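Local coordinates for uncharacterized protein (Bacillus cereus, PDB 5F2H), which is of unknown function but belongs to the alpha/beta hydrolase superfamily and may be a hydrolase, at the interface of chains A and B. Sequence-based numbering; all coordinates share one arbitrary frame. Chains: chain A/B, Uncharacterized protein.

Contact 1: the interface of chains A and B. Residues chain A 168-170; chain B 78, 113-114.
Helix 97-115 of chain B and a loop carrying B:Trp78, both from the helical N-terminal part of the protein, meet the short extended stretch 168-170 in the alpha/beta-hydrolase part of chain A. The indole of B:Trp78 lies with one face against the backbone of A:Phe170, whose CA sits 3.6 Å from the centroid of the six-membered ring in a CH-pi contact. It is shifted toward the rim, where CH2 of B:Trp78 is 3.5 Å from it. Tryptophan suits this place because its broad face can pack on main chain. On the same side but beyond the rim, the carbonyl O of A:Gln169 touches ring carbons, 3.3 Å from CZ3 of B:Trp78. The A:Phe170 ring turns away (chi1 57°, CG between the backbone N and the carbonyl carbon), while its CB comes 3.4 Å from the carbonyl O of B:Trp78. A:Ile168 meets the benzo rim near the ring plane rather than over the face, with CD1 3.9 Å from CZ2 of B:Trp78. Its CG2 branch lies 3.9 Å from the carbonyl O of B:Ala113. Within chain B, the small CB methyl of B:Ala113 lies across the indole plane from A:Phe170 CA, outside the ring edge and 3.9 Å from CZ2 of B:Trp78. B:Lys114 bends at its last torsion (-62°), bringing NZ to 3.5 Å from the carbonyl O of A:Ile168, too far for a hydrogen bond; an ammonium, if charged, could still be drawn weakly to it. Thus a helix end and a loop meet the hydrolase part.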
# COMPACT_ATOMS: atom_id res chain seq x y z
N ILE A 168 -20.20 2.16 -31.07
CA ILE A 168 -19.33 3.00 -31.89
C ILE A 168 -20.15 3.96 -32.74
O ILE A 168 -21.16 3.58 -33.30
CB ILE A 168 -18.41 2.11 -32.76
CG1 ILE A 168 -17.28 2.91 -33.40
CG2 ILE A 168 -19.20 1.33 -33.82
CD1 ILE A 168 -16.32 2.06 -34.21
N GLN A 169 -19.72 5.23 -32.79
CA GLN A 169 -20.40 6.29 -33.57
C GLN A 169 -19.59 6.74 -34.79
O GLN A 169 -20.15 7.26 -35.75
CB GLN A 169 -20.62 7.49 -32.66
CG GLN A 169 -21.35 8.66 -33.29
CD GLN A 169 -21.37 9.86 -32.37
OE1 GLN A 169 -21.26 9.72 -31.16
NE2 GLN A 169 -21.45 11.05 -32.94
N PHE A 170 -18.27 6.62 -34.71
CA PHE A 170 -17.35 6.96 -35.79
C PHE A 170 -16.01 6.38 -35.40
O PHE A 170 -15.84 5.91 -34.27
CB PHE A 170 -17.27 8.45 -36.00
CG PHE A 170 -16.85 9.19 -34.79
CD1 PHE A 170 -15.50 9.43 -34.53
CD2 PHE A 170 -17.80 9.67 -33.91
CE1 PHE A 170 -15.11 10.10 -33.39
CE2 PHE A 170 -17.41 10.34 -32.77
CZ PHE A 170 -16.06 10.56 -32.51
N TRP B 78 -14.28 6.87 -40.88
CA TRP B 78 -15.68 6.92 -41.34
C TRP B 78 -16.53 7.65 -40.30
O TRP B 78 -16.16 7.70 -39.14
CB TRP B 78 -16.26 5.51 -41.56
CG TRP B 78 -16.40 4.73 -40.32
CD1 TRP B 78 -15.51 3.86 -39.78
CD2 TRP B 78 -17.49 4.80 -39.41
NE1 TRP B 78 -15.99 3.35 -38.61
CE2 TRP B 78 -17.21 3.92 -38.35
CE3 TRP B 78 -18.69 5.52 -39.38
CZ2 TRP B 78 -18.07 3.76 -37.27
CZ3 TRP B 78 -19.53 5.36 -38.32
CH2 TRP B 78 -19.23 4.48 -37.28
N ALA B 113 -18.53 -1.82 -39.22
CA ALA B 113 -18.12 -1.47 -37.87
C ALA B 113 -19.20 -1.72 -36.84
O ALA B 113 -18.89 -2.08 -35.70
CB ALA B 113 -17.67 -0.03 -37.82
N LYS B 114 -20.47 -1.53 -37.21
CA LYS B 114 -21.55 -1.76 -36.27
C LYS B 114 -21.83 -3.22 -36.00
O LYS B 114 -22.19 -3.57 -34.89
CB LYS B 114 -22.86 -1.08 -36.67
CG LYS B 114 -22.86 0.43 -36.57
CD LYS B 114 -24.28 0.97 -36.74
CE LYS B 114 -24.31 2.49 -36.83
NZ LYS B 114 -23.82 3.20 -35.61

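Contact 2: the interface of chains A and B. Residues chain A 143, 147, 160, 162; chain B 121-122, 124.
A:Ile143 and B:Lys122 form the apolar centre, the isoleucine crossing obliquely over the aliphatic part of the lysine: its CG2 is 3.8 Å from CD of B:Lys122, and its CD1 reaches CB. Lysine suits the place because its methylenes can pack against a branched apolar side chain while its ammonium travels on to a polar partner. Nearby, B:Ile124, beta-branched and at home in a strand, sets its CD1 methyl over one face of the A:Glu147 carboxylate, 3.8 Å from the carboxylate carbon CD of A:Glu147, and so shields that side of the acid. Beneath these side chains the two backbones pair as antiparallel strands. A:Leu162 and B:Lys122 exchange bonds in both directions, with N of A:Leu162 2.8 Å from O of B:Lys122. A:Leu160 and B:Ile124 do the same, and N of B:Ile124 gives to O of A:Leu160 at 2.8 Å. Beside the first pair, CG2 of B:Val121 comes 3.4 Å from the carbonyl O of A:Leu162. On the polar rim, NZ of B:Lys122 makes a salt bridge and hydrogen bond to OE1 of A:Glu147 at 2.8 Å, meeting the carboxylate on its syn side, 16° from its plane. The lysine is fully extended, with CG anti to the backbone N (chi1 174°), which carries the ammonium past A:Ile143 to the acid; the two side chains cross at about a right angle. A:Ile143 and A:Glu147 lie one helical turn apart on helix 143-150, which packs over the joint formed where strand 120-124 of chain B adds to strand 158-164 of chain A, extending a sheet across the chains.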
# COMPACT_ATOMS: atom_id res chain seq x y z
N ILE A 143 -10.39 4.65 -24.82
CA ILE A 143 -9.41 4.40 -23.77
C ILE A 143 -8.19 5.34 -23.82
O ILE A 143 -7.66 5.73 -22.78
CB ILE A 143 -8.91 2.95 -23.80
CG1 ILE A 143 -10.08 1.99 -23.77
CG2 ILE A 143 -7.98 2.71 -22.62
CD1 ILE A 143 -9.67 0.54 -23.82
N GLU A 147 -7.59 7.68 -20.41
CA GLU A 147 -6.51 7.19 -19.56
C GLU A 147 -5.69 8.29 -18.86
O GLU A 147 -5.53 8.25 -17.65
CB GLU A 147 -5.63 6.23 -20.37
CG GLU A 147 -4.38 5.70 -19.69
CD GLU A 147 -3.58 4.76 -20.58
OE1 GLU A 147 -4.19 3.98 -21.34
OE2 GLU A 147 -2.33 4.76 -20.47
N LEU A 160 -6.21 -0.00 -12.27
CA LEU A 160 -7.12 0.80 -13.09
C LEU A 160 -7.70 0.07 -14.26
O LEU A 160 -6.96 -0.40 -15.14
CB LEU A 160 -6.39 2.04 -13.60
CG LEU A 160 -7.09 3.02 -14.54
CD1 LEU A 160 -8.40 3.54 -13.98
CD2 LEU A 160 -6.14 4.17 -14.86
N LEU A 162 -10.18 0.43 -17.46
CA LEU A 162 -10.78 1.43 -18.34
C LEU A 162 -11.61 0.70 -19.37
O LEU A 162 -11.08 0.18 -20.33
CB LEU A 162 -9.71 2.28 -19.05
CG LEU A 162 -8.79 3.12 -18.16
CD1 LEU A 162 -7.79 3.90 -18.99
CD2 LEU A 162 -9.60 4.07 -17.30
N VAL B 121 -11.71 -3.52 -22.78
CA VAL B 121 -11.28 -2.91 -21.54
C VAL B 121 -9.79 -3.04 -21.46
O VAL B 121 -9.21 -3.99 -21.99
CB VAL B 121 -11.88 -3.64 -20.33
CG1 VAL B 121 -11.34 -5.06 -20.24
CG2 VAL B 121 -11.57 -2.89 -19.04
N LYS B 122 -9.17 -2.07 -20.79
CA LYS B 122 -7.75 -2.06 -20.61
C LYS B 122 -7.47 -1.96 -19.14
O LYS B 122 -8.01 -1.06 -18.49
CB LYS B 122 -7.12 -0.85 -21.28
CG LYS B 122 -5.63 -0.71 -21.00
CD LYS B 122 -5.04 0.46 -21.76
CE LYS B 122 -3.55 0.56 -21.53
NZ LYS B 122 -2.94 1.68 -22.29
N ILE B 124 -4.61 -1.63 -16.06
CA ILE B 124 -3.28 -1.08 -15.78
C ILE B 124 -3.01 -1.39 -14.31
O ILE B 124 -3.33 -0.59 -13.43
CB ILE B 124 -3.24 0.43 -16.03
CG1 ILE B 124 -3.64 0.75 -17.46
CG2 ILE B 124 -1.87 1.00 -15.75
CD1 ILE B 124 -3.58 2.23 -17.78

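The centres of the C-alpha atoms of contact 1 and contact 2 are about 20 Å apart, and no residue belongs to both. They are nevertheless connected along each chain: helix 97-115 of chain B, used in contact 1, leads into strand 120-124 of contact 2, while strand 158-164 of chain A in contact 2 comes just before the 168-170 stretch of contact 1. One chain thus places its helical N-terminal part and its following strand on the other's hydrolase part. As the two-fold repeats both contacts, the arrangement resembles a domain-swapped dimer, although the structure alone does not show that this pairing persists in solution.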